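Local coordinates for uncharacterized protein (Cricetid herpesvirus 2, PDB 4ZKQ) that binds chemokines as a herpesvirus decoy receptor, and so probably keeps host chemokines from their own receptors, at residues D25-K30 / D53-G58; K30-T35 / R341-K346; E170-G175 / S325-I330; P307-V312 / K382-T387. All blocks are in the same frame, centred on the assembly; numbering follows the deposited sequence.

Contact 1 of 4, residues D25-K30 / D53-G58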
loop_
_atom_site.group_PDB
_atom_site.type_symbol
_atom_site.label_atom_id
_atom_site.label_comp_id
_atom_site.label_asym_id
_atom_site.label_seq_id
_atom_site.Cartn_x
_atom_site.Cartn_y
_atom_site.Cartn_z
ATOM N N ASP A 25 11.507 -3.357 3.751
ATOM C CA ASP A 25 11.942 -4.731 3.987
ATOM C C ASP A 25 10.837 -5.676 3.567
ATOM O O ASP A 25 9.663 -5.410 3.847
ATOM C CB ASP A 25 12.249 -4.987 5.464
ATOM C CG ASP A 25 13.460 -4.223 5.961
ATOM O OD1 ASP A 25 14.332 -3.877 5.140
ATOM O OD2 ASP A 25 13.535 -3.980 7.182
ATOM N N ILE A 26 11.201 -6.782 2.926
ATOM C CA ILE A 26 10.289 -7.918 2.816
ATOM C C ILE A 26 10.478 -8.779 4.059
ATOM O O ILE A 26 11.605 -9.098 4.434
ATOM C CB ILE A 26 10.542 -8.765 1.556
ATOM C CG1 ILE A 26 10.670 -7.867 0.327
ATOM C CG2 ILE A 26 9.428 -9.808 1.373
ATOM C CD1 ILE A 26 9.471 -6.964 0.098
ATOM N N LEU A 27 9.380 -9.152 4.697
ATOM C CA LEU A 27 9.457 -9.887 5.952
ATOM C C LEU A 27 9.149 -11.355 5.700
ATOM O O LEU A 27 8.674 -11.726 4.628
ATOM C CB LEU A 27 8.495 -9.288 6.981
ATOM C CG LEU A 27 8.741 -7.800 7.270
ATOM C CD1 LEU A 27 7.588 -7.173 8.058
ATOM C CD2 LEU A 27 10.052 -7.575 8.002
ATOM N N PHE A 28 9.429 -12.187 6.695
ATOM C CA PHE A 28 9.168 -13.615 6.595
ATOM C C PHE A 28 8.432 -14.072 7.846
ATOM O O PHE A 28 9.043 -14.595 8.774
ATOM C CB PHE A 28 10.493 -14.377 6.421
ATOM C CG PHE A 28 10.343 -15.800 5.935
ATOM C CD1 PHE A 28 9.170 -16.248 5.349
ATOM C CD2 PHE A 28 11.394 -16.692 6.071
ATOM C CE1 PHE A 28 9.053 -17.554 4.907
ATOM C CE2 PHE A 28 11.278 -17.996 5.632
ATOM C CZ PHE A 28 10.108 -18.426 5.053
ATOM N N ARG A 29 7.119 -13.870 7.896
ATOM C CA ARG A 29 6.402 -14.191 9.116
ATOM C C ARG A 29 6.178 -15.700 9.210
ATOM O O ARG A 29 6.096 -16.410 8.205
ATOM C CB ARG A 29 5.075 -13.436 9.211
ATOM C CG ARG A 29 4.068 -13.726 8.145
ATOM C CD ARG A 29 2.834 -12.895 8.441
ATOM N NE ARG A 29 1.978 -12.692 7.277
ATOM C CZ ARG A 29 0.651 -12.801 7.269
ATOM N NH1 ARG A 29 -0.029 -13.149 8.360
ATOM N NH2 ARG A 29 -0.006 -12.562 6.147
ATOM N N LYS A 30 6.101 -16.166 10.449
ATOM C CA LYS A 30 6.012 -17.583 10.770
ATOM C C LYS A 30 4.678 -18.176 10.333
ATOM O O LYS A 30 4.624 -19.299 9.831
ATOM C CB LYS A 30 6.215 -17.748 12.281
ATOM C CG LYS A 30 6.349 -19.161 12.794
ATOM C CD LYS A 30 6.893 -19.150 14.224
ATOM C CE LYS A 30 5.975 -18.393 15.178
ATOM N NZ LYS A 30 6.432 -18.473 16.595
ATOM N N ASP A 53 3.866 -8.844 5.827
ATOM C CA ASP A 53 4.692 -9.559 4.854
ATOM C C ASP A 53 5.719 -8.619 4.243
ATOM O O ASP A 53 6.714 -9.051 3.666
ATOM C CB ASP A 53 3.807 -10.189 3.773
ATOM C CG ASP A 53 2.834 -11.199 4.347
ATOM O OD1 ASP A 53 3.313 -12.233 4.858
ATOM O OD2 ASP A 53 1.603 -10.956 4.319
ATOM N N LYS A 54 5.485 -7.324 4.419
ATOM C CA LYS A 54 6.358 -6.303 3.886
ATOM C C LYS A 54 6.174 -5.048 4.726
ATOM O O LYS A 54 5.078 -4.803 5.230
ATOM C CB LYS A 54 6.022 -6.057 2.412
ATOM C CG LYS A 54 6.399 -4.699 1.870
ATOM C CD LYS A 54 6.082 -4.609 0.380
ATOM C CE LYS A 54 5.987 -3.175 -0.070
ATOM N NZ LYS A 54 5.969 -3.050 -1.546
ATOM N N ILE A 55 7.233 -4.259 4.886
ATOM C CA ILE A 55 7.113 -3.017 5.634
ATOM C C ILE A 55 7.931 -1.885 5.006
ATOM O O ILE A 55 9.064 -2.076 4.575
ATOM C CB ILE A 55 7.519 -3.218 7.102
ATOM C CG1 ILE A 55 7.172 -1.970 7.924
ATOM C CG2 ILE A 55 8.996 -3.587 7.220
ATOM C CD1 ILE A 55 7.178 -2.221 9.412
ATOM N N THR A 56 7.307 -0.715 4.942
ATOM C CA THR A 56 7.928 0.493 4.422
ATOM C C THR A 56 8.161 1.427 5.596
ATOM O O THR A 56 7.281 1.591 6.433
ATOM C CB THR A 56 7.044 1.175 3.364
ATOM O OG1 THR A 56 6.997 0.362 2.181
ATOM C CG2 THR A 56 7.574 2.574 2.988
ATOM N N TYR A 57 9.358 2.004 5.672
ATOM C CA TYR A 57 9.705 2.933 6.740
ATOM C C TYR A 57 9.650 4.373 6.229
ATOM O O TYR A 57 10.060 4.654 5.102
ATOM C CB TYR A 57 11.104 2.636 7.284
ATOM C CG TYR A 57 11.327 1.205 7.684
ATOM C CD1 TYR A 57 10.951 0.749 8.943
ATOM C CD2 TYR A 57 11.926 0.304 6.812
ATOM C CE1 TYR A 57 11.159 -0.566 9.317
ATOM C CE2 TYR A 57 12.135 -1.010 7.178
ATOM C CZ TYR A 57 11.751 -1.439 8.430
ATOM O OH TYR A 57 11.965 -2.749 8.805
ATOM N N GLY A 58 9.138 5.281 7.049
ATOM C CA GLY A 58 9.093 6.684 6.670
ATOM C C GLY A 58 8.930 7.625 7.848
ATOM O O GLY A 58 8.833 7.192 8.991
HETATM O O HOH W 1 5.950 -13.098 5.171
#
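R29 reaches across to D53 and grips its carboxylate with two nitrogens. CB of R29 points toward segment 53-58. CG sits between the backbone N and carbonyl carbon (chi1 62°), and the chain then runs extended to NE. CG and CD of R29 both pass D53 OD1 at 3.7 Å. NE of R29 donates to D53 OD1 at 2.8 Å in a nearly straight salt bridge, with the oxygen in the guanidinium plane but met from above the carboxylate plane. CZ of R29 lies 3.6 Å from both D53 OD1 and OD2. NH2 of R29 donates to D53 OD2 at 2.9 Å, on the syn lone pair. D53 OD2 also accepts from G175 N. The two planes are 49° apart. NH1 turns to A34 O. A water joins D53 OD1 to R29 N and L27 O.

Further back the strands pair antiparallel. D25 and I55 form a hydrogen-bonded pair, and I26 faces K54 in a non-hydrogen-bonded one. L27 N continues to D53 O at 2.9 Å. L27 CD1 packs on I55 CG2 at 3.9 Å. At the other end Y57 OH donates to D25 OD2 at 2.6 Å, and the carboxylate meets the ring edge.

Strand 23-26 is outermost in a mixed sheet. Strand 54-59 lies between it and strand 175-181. Helix 44-51 places I48 against L27 and I55, while L309 of strand 308-315 touches I26 and K54.

Contact 2 of 4, residues K30-T35 / R341-K346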
loop_
_atom_site.group_PDB
_atom_site.type_symbol
_atom_site.label_atom_id
_atom_site.label_comp_id
_atom_site.label_asym_id
_atom_site.label_seq_id
_atom_site.Cartn_x
_atom_site.Cartn_y
_atom_site.Cartn_z
ATOM N N LYS A 30 6.101 -16.166 10.449
ATOM C CA LYS A 30 6.012 -17.583 10.770
ATOM C C LYS A 30 4.678 -18.176 10.333
ATOM O O LYS A 30 4.624 -19.299 9.831
ATOM C CB LYS A 30 6.215 -17.748 12.281
ATOM C CG LYS A 30 6.349 -19.161 12.794
ATOM C CD LYS A 30 6.893 -19.150 14.224
ATOM C CE LYS A 30 5.975 -18.393 15.178
ATOM N NZ LYS A 30 6.432 -18.473 16.595
ATOM N N ASP A 31 3.610 -17.403 10.515
ATOM C CA ASP A 31 2.245 -17.856 10.251
ATOM C C ASP A 31 1.516 -16.914 9.301
ATOM O O ASP A 31 1.016 -15.858 9.700
ATOM C CB ASP A 31 1.470 -17.973 11.564
ATOM C CG ASP A 31 0.052 -18.494 11.371
ATOM O OD1 ASP A 31 -0.321 -18.882 10.245
ATOM O OD2 ASP A 31 -0.691 -18.524 12.367
ATOM N N ARG A 32 1.434 -17.315 8.042
ATOM C CA ARG A 32 0.819 -16.478 7.023
ATOM C C ARG A 32 -0.707 -16.464 7.108
ATOM O O ARG A 32 -1.368 -15.814 6.296
ATOM C CB ARG A 32 1.270 -16.933 5.642
ATOM C CG ARG A 32 2.700 -16.537 5.333
ATOM C CD ARG A 32 3.197 -17.201 4.068
ATOM N NE ARG A 32 3.278 -18.651 4.212
ATOM C CZ ARG A 32 4.342 -19.309 4.665
ATOM N NH1 ARG A 32 5.442 -18.658 5.027
ATOM N NH2 ARG A 32 4.303 -20.633 4.755
ATOM N N GLN A 33 -1.263 -17.177 8.086
ATOM C CA GLN A 33 -2.702 -17.144 8.331
ATOM C C GLN A 33 -3.035 -16.253 9.529
ATOM O O GLN A 33 -4.205 -16.037 9.838
ATOM C CB GLN A 33 -3.244 -18.562 8.556
ATOM C CG GLN A 33 -3.366 -19.383 7.277
ATOM C CD GLN A 33 -2.019 -19.701 6.655
ATOM O OE1 GLN A 33 -1.146 -20.275 7.305
ATOM N NE2 GLN A 33 -1.841 -19.323 5.390
ATOM N N ALA A 34 -2.007 -15.735 10.197
ATOM C CA ALA A 34 -2.215 -14.888 11.371
ATOM C C ALA A 34 -2.916 -13.600 10.970
ATOM O O ALA A 34 -2.750 -13.122 9.851
ATOM C CB ALA A 34 -0.894 -14.582 12.070
ATOM N N THR A 35 -3.706 -13.054 11.889
ATOM C CA THR A 35 -4.486 -11.847 11.635
ATOM C C THR A 35 -4.430 -10.918 12.834
ATOM O O THR A 35 -4.091 -11.336 13.941
ATOM C CB THR A 35 -5.964 -12.170 11.347
ATOM O OG1 THR A 35 -6.539 -12.787 12.502
ATOM C CG2 THR A 35 -6.102 -13.102 10.153
ATOM N N ARG A 341 5.576 -19.496 -1.059
ATOM C CA ARG A 341 4.570 -19.784 -0.046
ATOM C C ARG A 341 3.344 -18.922 -0.297
ATOM O O ARG A 341 3.415 -17.704 -0.195
ATOM C CB ARG A 341 5.101 -19.497 1.363
ATOM C CG ARG A 341 6.580 -19.813 1.609
ATOM C CD ARG A 341 6.787 -21.273 1.858
ATOM N NE ARG A 341 7.897 -21.514 2.781
ATOM C CZ ARG A 341 9.148 -21.798 2.428
ATOM N NH1 ARG A 341 9.509 -21.870 1.153
ATOM N NH2 ARG A 341 10.054 -22.015 3.368
ATOM N N ARG A 342 2.224 -19.553 -0.614
ATOM C CA ARG A 342 0.973 -18.844 -0.817
ATOM C C ARG A 342 0.508 -18.224 0.493
ATOM O O ARG A 342 0.584 -18.858 1.549
ATOM C CB ARG A 342 -0.077 -19.802 -1.363
ATOM C CG ARG A 342 -1.221 -19.148 -2.107
ATOM C CD ARG A 342 -2.182 -20.210 -2.633
ATOM N NE ARG A 342 -1.494 -21.223 -3.434
ATOM C CZ ARG A 342 -2.062 -22.333 -3.896
ATOM N NH1 ARG A 342 -3.338 -22.593 -3.641
ATOM N NH2 ARG A 342 -1.348 -23.189 -4.615
ATOM N N ILE A 343 0.036 -16.984 0.437
ATOM C CA ILE A 343 -0.337 -16.287 1.660
ATOM C C ILE A 343 -1.753 -16.653 2.098
ATOM O O ILE A 343 -1.989 -16.934 3.280
ATOM C CB ILE A 343 -0.192 -14.767 1.501
ATOM C CG1 ILE A 343 1.296 -14.413 1.496
ATOM C CG2 ILE A 343 -0.894 -14.050 2.641
ATOM C CD1 ILE A 343 1.609 -12.940 1.349
ATOM N N MET A 344 -2.700 -16.674 1.166
ATOM C CA MET A 344 -4.022 -17.174 1.548
ATOM C C MET A 344 -4.179 -18.646 1.208
ATOM O O MET A 344 -3.329 -19.231 0.536
ATOM C CB MET A 344 -5.134 -16.368 0.901
ATOM C CG MET A 344 -5.424 -15.065 1.632
ATOM S SD MET A 344 -6.955 -14.238 1.141
ATOM C CE MET A 344 -7.261 -13.230 2.599
ATOM N N SER A 345 -5.274 -19.236 1.677
ATOM C CA SER A 345 -5.490 -20.681 1.579
ATOM C C SER A 345 -5.335 -21.204 0.149
ATOM O O SER A 345 -4.585 -22.150 -0.095
ATOM C CB SER A 345 -6.881 -21.042 2.117
ATOM O OG SER A 345 -7.158 -22.413 1.931
ATOM N N LYS A 346 -6.037 -20.578 -0.792
ATOM C CA LYS A 346 -6.077 -21.081 -2.159
ATOM C C LYS A 346 -5.949 -19.964 -3.193
ATOM O O LYS A 346 -6.529 -18.890 -3.023
ATOM C CB LYS A 346 -7.378 -21.848 -2.382
ATOM C CG LYS A 346 -8.618 -20.973 -2.260
ATOM C CD LYS A 346 -9.894 -21.788 -2.346
ATOM C CE LYS A 346 -11.120 -20.900 -2.211
ATOM N NZ LYS A 346 -11.177 -19.853 -3.271
#
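The guanidinium of R32 lies with one face on CB of R341, which stands 3.4 Å above the plane and over its centre. The carbonyl O of R342 approaches the same group obliquely, 3.8 Å from R32 NE. NH2 of R32 comes to the edge of the R341 guanidinium, near its plane. The two guanidinium planes are 90° apart, so the groups do not stack. R32 NH2 and R341 NE are still 4.2 Å apart, and some repulsion is likely. R341 directs its own end nitrogens elsewhere: NH2 to R335 O, and NH1 to V339 O and R336 O. These carbonyls probably offset its charge.

The R32 chain bends at chi3 (-65°), which brings NE to 3.5 Å from R341 CB. The chain also touches I343, where CD of R32 passes I343 CG1 at 4.2 Å. V329 of strand 324-330 touches R32 as well. I343 in turn touches A327, V329, R29 and D53. In one of its two conformers Q33, which is exposed, has NE2 3.2 Å from I343 O.

The loop holds its own shape. D31 to A34 is a type I beta turn, closed by A34 N to D31 O. D31 OD1 also accepts from Q33 N at 2.9 Å, from above the carboxylate plane. The arrangement is an Asx turn within a type I turn, set against the end of the short edge strand 341-342.

Contact 3 of 4, residues E170-G175 / S325-I330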
loop_
_atom_site.group_PDB
_atom_site.type_symbol
_atom_site.label_atom_id
_atom_site.label_comp_id
_atom_site.label_asym_id
_atom_site.label_seq_id
_atom_site.Cartn_x
_atom_site.Cartn_y
_atom_site.Cartn_z
ATOM N N GLU A 170 -4.289 -6.599 1.921
ATOM C CA GLU A 170 -4.700 -6.586 0.529
ATOM C C GLU A 170 -5.728 -7.660 0.241
ATOM O O GLU A 170 -5.925 -8.598 1.022
ATOM C CB GLU A 170 -3.491 -6.782 -0.394
ATOM C CG GLU A 170 -2.482 -5.661 -0.314
ATOM C CD GLU A 170 -1.388 -5.766 -1.362
ATOM O OE1 GLU A 170 -1.185 -6.867 -1.906
ATOM O OE2 GLU A 170 -0.728 -4.743 -1.639
ATOM N N LEU A 171 -6.372 -7.520 -0.905
ATOM C CA LEU A 171 -7.332 -8.512 -1.360
ATOM C C LEU A 171 -6.670 -9.890 -1.385
ATOM O O LEU A 171 -7.286 -10.897 -1.045
ATOM C CB LEU A 171 -7.871 -8.119 -2.736
ATOM C CG LEU A 171 -8.956 -8.995 -3.354
ATOM C CD1 LEU A 171 -10.216 -8.999 -2.497
ATOM C CD2 LEU A 171 -9.253 -8.491 -4.754
ATOM N N SER A 172 -5.393 -9.922 -1.753
ATOM C CA SER A 172 -4.624 -11.164 -1.753
ATOM C C SER A 172 -4.505 -11.809 -0.374
ATOM O O SER A 172 -4.253 -13.006 -0.263
ATOM C CB SER A 172 -3.217 -10.907 -2.272
ATOM O OG SER A 172 -2.502 -10.117 -1.336
ATOM N N GLY A 173 -4.645 -10.998 0.669
ATOM C CA GLY A 173 -4.343 -11.431 2.023
ATOM C C GLY A 173 -2.973 -10.971 2.494
ATOM O O GLY A 173 -2.641 -11.095 3.674
ATOM N N ALA A 174 -2.170 -10.434 1.579
ATOM C CA ALA A 174 -0.844 -9.944 1.942
ATOM C C ALA A 174 -0.950 -8.790 2.936
ATOM O O ALA A 174 -1.809 -7.918 2.799
ATOM C CB ALA A 174 -0.083 -9.510 0.703
ATOM N N GLY A 175 -0.078 -8.803 3.939
ATOM C CA GLY A 175 0.000 -7.728 4.907
ATOM C C GLY A 175 1.049 -6.718 4.496
ATOM O O GLY A 175 2.250 -6.935 4.683
ATOM N N SER A 325 -6.914 -11.875 -6.892
ATOM C CA SER A 325 -5.592 -11.527 -6.378
ATOM C C SER A 325 -5.027 -12.614 -5.469
ATOM O O SER A 325 -5.748 -13.205 -4.668
ATOM C CB SER A 325 -5.651 -10.202 -5.612
ATOM O OG SER A 325 -4.356 -9.793 -5.209
ATOM N N CYS A 326 -3.732 -12.864 -5.616
ATOM C CA CYS A 326 -3.000 -13.798 -4.776
ATOM C C CYS A 326 -1.644 -13.187 -4.461
ATOM O O CYS A 326 -1.180 -12.295 -5.178
ATOM C CB CYS A 326 -2.829 -15.151 -5.473
ATOM S SG CYS A 326 -4.378 -15.840 -6.092
ATOM N N ALA A 327 -1.011 -13.662 -3.394
ATOM C CA ALA A 327 0.336 -13.220 -3.062
ATOM C C ALA A 327 1.154 -14.385 -2.527
ATOM O O ALA A 327 0.600 -15.316 -1.948
ATOM C CB ALA A 327 0.292 -12.082 -2.060
ATOM N N PHE A 328 2.463 -14.329 -2.755
ATOM C CA PHE A 328 3.378 -15.395 -2.376
ATOM C C PHE A 328 4.614 -14.817 -1.729
ATOM O O PHE A 328 5.154 -13.824 -2.214
ATOM C CB PHE A 328 3.793 -16.222 -3.593
ATOM C CG PHE A 328 2.648 -16.718 -4.396
ATOM C CD1 PHE A 328 2.085 -15.922 -5.378
ATOM C CD2 PHE A 328 2.123 -17.979 -4.170
ATOM C CE1 PHE A 328 1.021 -16.373 -6.122
ATOM C CE2 PHE A 328 1.063 -18.436 -4.913
ATOM C CZ PHE A 328 0.510 -17.630 -5.893
ATOM N N VAL A 329 5.054 -15.433 -0.636
ATOM C CA VAL A 329 6.343 -15.107 -0.038
ATOM C C VAL A 329 7.367 -16.133 -0.498
ATOM O O VAL A 329 7.128 -17.335 -0.403
ATOM C CB VAL A 329 6.299 -15.097 1.503
ATOM C CG1 VAL A 329 7.558 -14.437 2.058
ATOM C CG2 VAL A 329 5.068 -14.381 2.002
ATOM N N ILE A 330 8.504 -15.655 -0.988
ATOM C CA ILE A 330 9.530 -16.528 -1.534
ATOM C C ILE A 330 10.838 -16.287 -0.803
ATOM O O ILE A 330 11.585 -15.369 -1.146
ATOM C CB ILE A 330 9.743 -16.306 -3.045
ATOM C CG1 ILE A 330 8.399 -16.238 -3.779
ATOM C CG2 ILE A 330 10.624 -17.413 -3.610
ATOM C CD1 ILE A 330 8.516 -15.919 -5.252
HETATM O O HOH W 2 -8.254 -13.219 -2.812
HETATM O O HOH W 3 -2.730 -15.113 -1.580
HETATM O O HOH W 4 -4.605 -7.413 -3.404
#
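S172 and S325 meet at the centre of this contact, with A327 beside them. S172 turns its CB to S325 OG, 3.3 Å away, and to the backbone carbon of C326. Its own OG lies between backbone N and carbonyl carbon (chi1 69°). From there it accepts a bond from A174 N at 3.0 Å, making an ST turn, and rests 3.5 Å from CB of A327. That methyl also meets CB of A174 at 3.8 Å. OG of S325 is anti to its backbone N (chi1 -175°), which directs it at S172 CB and at a water. CB of S325 touches CD2 of L171 at 4.1 Å.

The polar groups across this interface are joined by water. One water accepts from A327 N and donates to S172 O, both at 2.9 Å. A second accepts from S172 N and is 3.0 Å from S325 OG. A third lies between the carbonyls of L171 and S325. The loop itself is a type I beta turn from E170 to G173.

The turn links strands 161-169 and 175-181 of the seven-stranded mixed sheet. It packs on strand 324-330 of another sheet. There A327 bonds through its backbone to I343, C326 pairs with V312 of strand 308-315, and the C326 sulfur forms a disulfide with C347. Just past the turn, G175 O accepts from D53 N.

Contact 4 of 4, residues P307-V312 / K382-T387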
loop_
_atom_site.group_PDB
_atom_site.type_symbol
_atom_site.label_atom_id
_atom_site.label_comp_id
_atom_site.label_asym_id
_atom_site.label_seq_id
_atom_site.Cartn_x
_atom_site.Cartn_y
_atom_site.Cartn_z
ATOM N N PRO A 307 13.509 -12.406 1.856
ATOM C CA PRO A 307 12.537 -12.930 0.901
ATOM C C PRO A 307 12.195 -11.979 -0.235
ATOM O O PRO A 307 12.500 -10.780 -0.211
ATOM C CB PRO A 307 11.294 -13.183 1.764
ATOM C CG PRO A 307 11.771 -13.155 3.164
ATOM C CD PRO A 307 12.906 -12.208 3.183
ATOM N N VAL A 308 11.548 -12.563 -1.234
ATOM C CA VAL A 308 10.906 -11.834 -2.311
ATOM C C VAL A 308 9.403 -11.984 -2.128
ATOM O O VAL A 308 8.918 -13.079 -1.823
ATOM C CB VAL A 308 11.353 -12.363 -3.696
ATOM C CG1 VAL A 308 10.339 -12.013 -4.802
ATOM C CG2 VAL A 308 12.738 -11.834 -4.040
ATOM N N LEU A 309 8.680 -10.877 -2.277
ATOM C CA LEU A 309 7.229 -10.882 -2.212
ATOM C C LEU A 309 6.689 -10.815 -3.626
ATOM O O LEU A 309 7.106 -9.962 -4.409
ATOM C CB LEU A 309 6.701 -9.708 -1.390
ATOM C CG LEU A 309 5.183 -9.619 -1.243
ATOM C CD1 LEU A 309 4.642 -10.752 -0.381
ATOM C CD2 LEU A 309 4.778 -8.277 -0.663
ATOM N N ALA A 310 5.784 -11.729 -3.955
ATOM C CA ALA A 310 5.153 -11.737 -5.265
ATOM C C ALA A 310 3.669 -11.451 -5.102
ATOM O O ALA A 310 2.984 -12.132 -4.341
ATOM C CB ALA A 310 5.380 -13.079 -5.971
ATOM N N SER A 311 3.188 -10.414 -5.788
ATOM C CA SER A 311 1.774 -10.067 -5.785
ATOM C C SER A 311 1.261 -10.192 -7.204
ATOM O O SER A 311 1.885 -9.679 -8.126
ATOM C CB SER A 311 1.544 -8.640 -5.276
ATOM O OG SER A 311 2.226 -8.395 -4.063
ATOM N N VAL A 312 0.128 -10.859 -7.381
ATOM C CA VAL A 312 -0.463 -10.983 -8.707
ATOM C C VAL A 312 -1.952 -10.739 -8.614
ATOM O O VAL A 312 -2.613 -11.199 -7.683
ATOM C CB VAL A 312 -0.181 -12.368 -9.336
ATOM C CG1 VAL A 312 -0.735 -13.488 -8.469
ATOM C CG2 VAL A 312 -0.738 -12.447 -10.762
ATOM N N LYS A 382 3.779 -8.405 -9.732
ATOM C CA LYS A 382 4.898 -7.666 -9.175
ATOM C C LYS A 382 5.697 -8.586 -8.267
ATOM O O LYS A 382 5.136 -9.354 -7.490
ATOM C CB LYS A 382 4.430 -6.433 -8.403
ATOM C CG LYS A 382 5.590 -5.626 -7.823
ATOM C CD LYS A 382 5.164 -4.260 -7.311
ATOM C CE LYS A 382 4.245 -4.370 -6.117
ATOM N NZ LYS A 382 4.016 -3.039 -5.484
ATOM N N MET A 383 7.012 -8.506 -8.402
ATOM C CA MET A 383 7.936 -9.262 -7.573
ATOM C C MET A 383 8.968 -8.274 -7.053
ATOM O O MET A 383 9.522 -7.490 -7.822
ATOM C CB MET A 383 8.586 -10.391 -8.372
ATOM C CG MET A 383 7.588 -11.413 -8.913
ATOM S SD MET A 383 8.353 -12.802 -9.774
ATOM C CE MET A 383 9.213 -13.618 -8.429
ATOM N N GLU A 384 9.203 -8.286 -5.746
ATOM C CA GLU A 384 10.050 -7.276 -5.127
ATOM C C GLU A 384 10.856 -7.820 -3.959
ATOM O O GLU A 384 10.385 -8.660 -3.188
ATOM C CB GLU A 384 9.203 -6.094 -4.642
ATOM C CG GLU A 384 8.102 -6.490 -3.674
ATOM C CD GLU A 384 7.127 -5.364 -3.384
ATOM O OE1 GLU A 384 7.576 -4.214 -3.226
ATOM O OE2 GLU A 384 5.909 -5.635 -3.305
ATOM N N SER A 385 12.077 -7.316 -3.850
ATOM C CA SER A 385 12.898 -7.471 -2.668
ATOM C C SER A 385 12.868 -6.154 -1.920
ATOM O O SER A 385 12.018 -5.310 -2.183
ATOM C CB SER A 385 14.328 -7.842 -3.047
ATOM O OG SER A 385 14.899 -6.816 -3.834
ATOM N N GLY A 386 13.806 -5.971 -1.003
ATOM C CA GLY A 386 13.935 -4.710 -0.299
ATOM C C GLY A 386 14.478 -3.590 -1.164
ATOM O O GLY A 386 14.228 -2.416 -0.886
ATOM N N THR A 387 15.208 -3.947 -2.221
ATOM C CA THR A 387 15.950 -2.970 -3.016
ATOM C C THR A 387 15.590 -2.956 -4.508
ATOM O O THR A 387 15.998 -2.043 -5.229
ATOM C CB THR A 387 17.458 -3.223 -2.899
ATOM O OG1 THR A 387 17.745 -4.563 -3.312
ATOM C CG2 THR A 387 17.922 -3.027 -1.465
HETATM O O HOH W 5 14.447 -8.777 0.214
HETATM O O HOH W 6 4.878 -7.758 -4.570
#
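L309 and S311 are held to E384 and K382 by four backbone hydrogen bonds, an antiparallel beta pairing of strands 308-315 and 378-384. S311 N to K382 O and K382 N to S311 O are both 2.8 Å. L309 N meets E384 O in the carbonyl plane, while E384 N meets L309 O slightly tilted from it. Between these hydrogen-bonded pairs, A310 and M383 form a non-hydrogen-bonded pair. The short segments run 169° apart. Weaker CA-H...O contacts add to the pairing, such as M383 CA to L309 O at 3.3 Å.

On the face that carries L309, S311, K382 and E384, a water lies within hydrogen-bonding reach of S311 OG (2.8 Å), E384 OE2 (2.7 Å) and L309 O. OE1 of E384 makes its salt bridge with K54 and also accepts from Q24. K382 NZ bonds to T80 and I79, and its link to E384 OE2 is long. L309 and E384 lie side by side, pointing the same way, with L309 CD2 3.9 Å from E384 OE2.

The other face is apolar. A310 CB touches M383 CG, and L299, F300 and I330 also touch M383. L352 of strand 350-355 touches A310. M383 bends at chi3 (67°), and its CE methyl ends 4.1 Å from CG1 of V308.

Overall arrangement
Contacts 1, 3 and 4 are buried, whereas contact 2 lies farther out and is partly exposed. Contacts 1 and 4 are strand pairings in different sheets, and they touch where I26 packs against P307 and S385. Contacts 2 and 3 join loops to neighbouring strands of the sheet that also holds contact 4: 341-342 bonds to 324-330, which bonds in turn to 308-315. The chemistry follows the place. The direct hydrogen bonds across contact 4 are all backbone; contact 1 adds as many from side chains. Water and small side chains fill contact 3. Arginine packing marks contact 2. D53 brings contact 1 against I343 of contact 2 and G175 of contact 3.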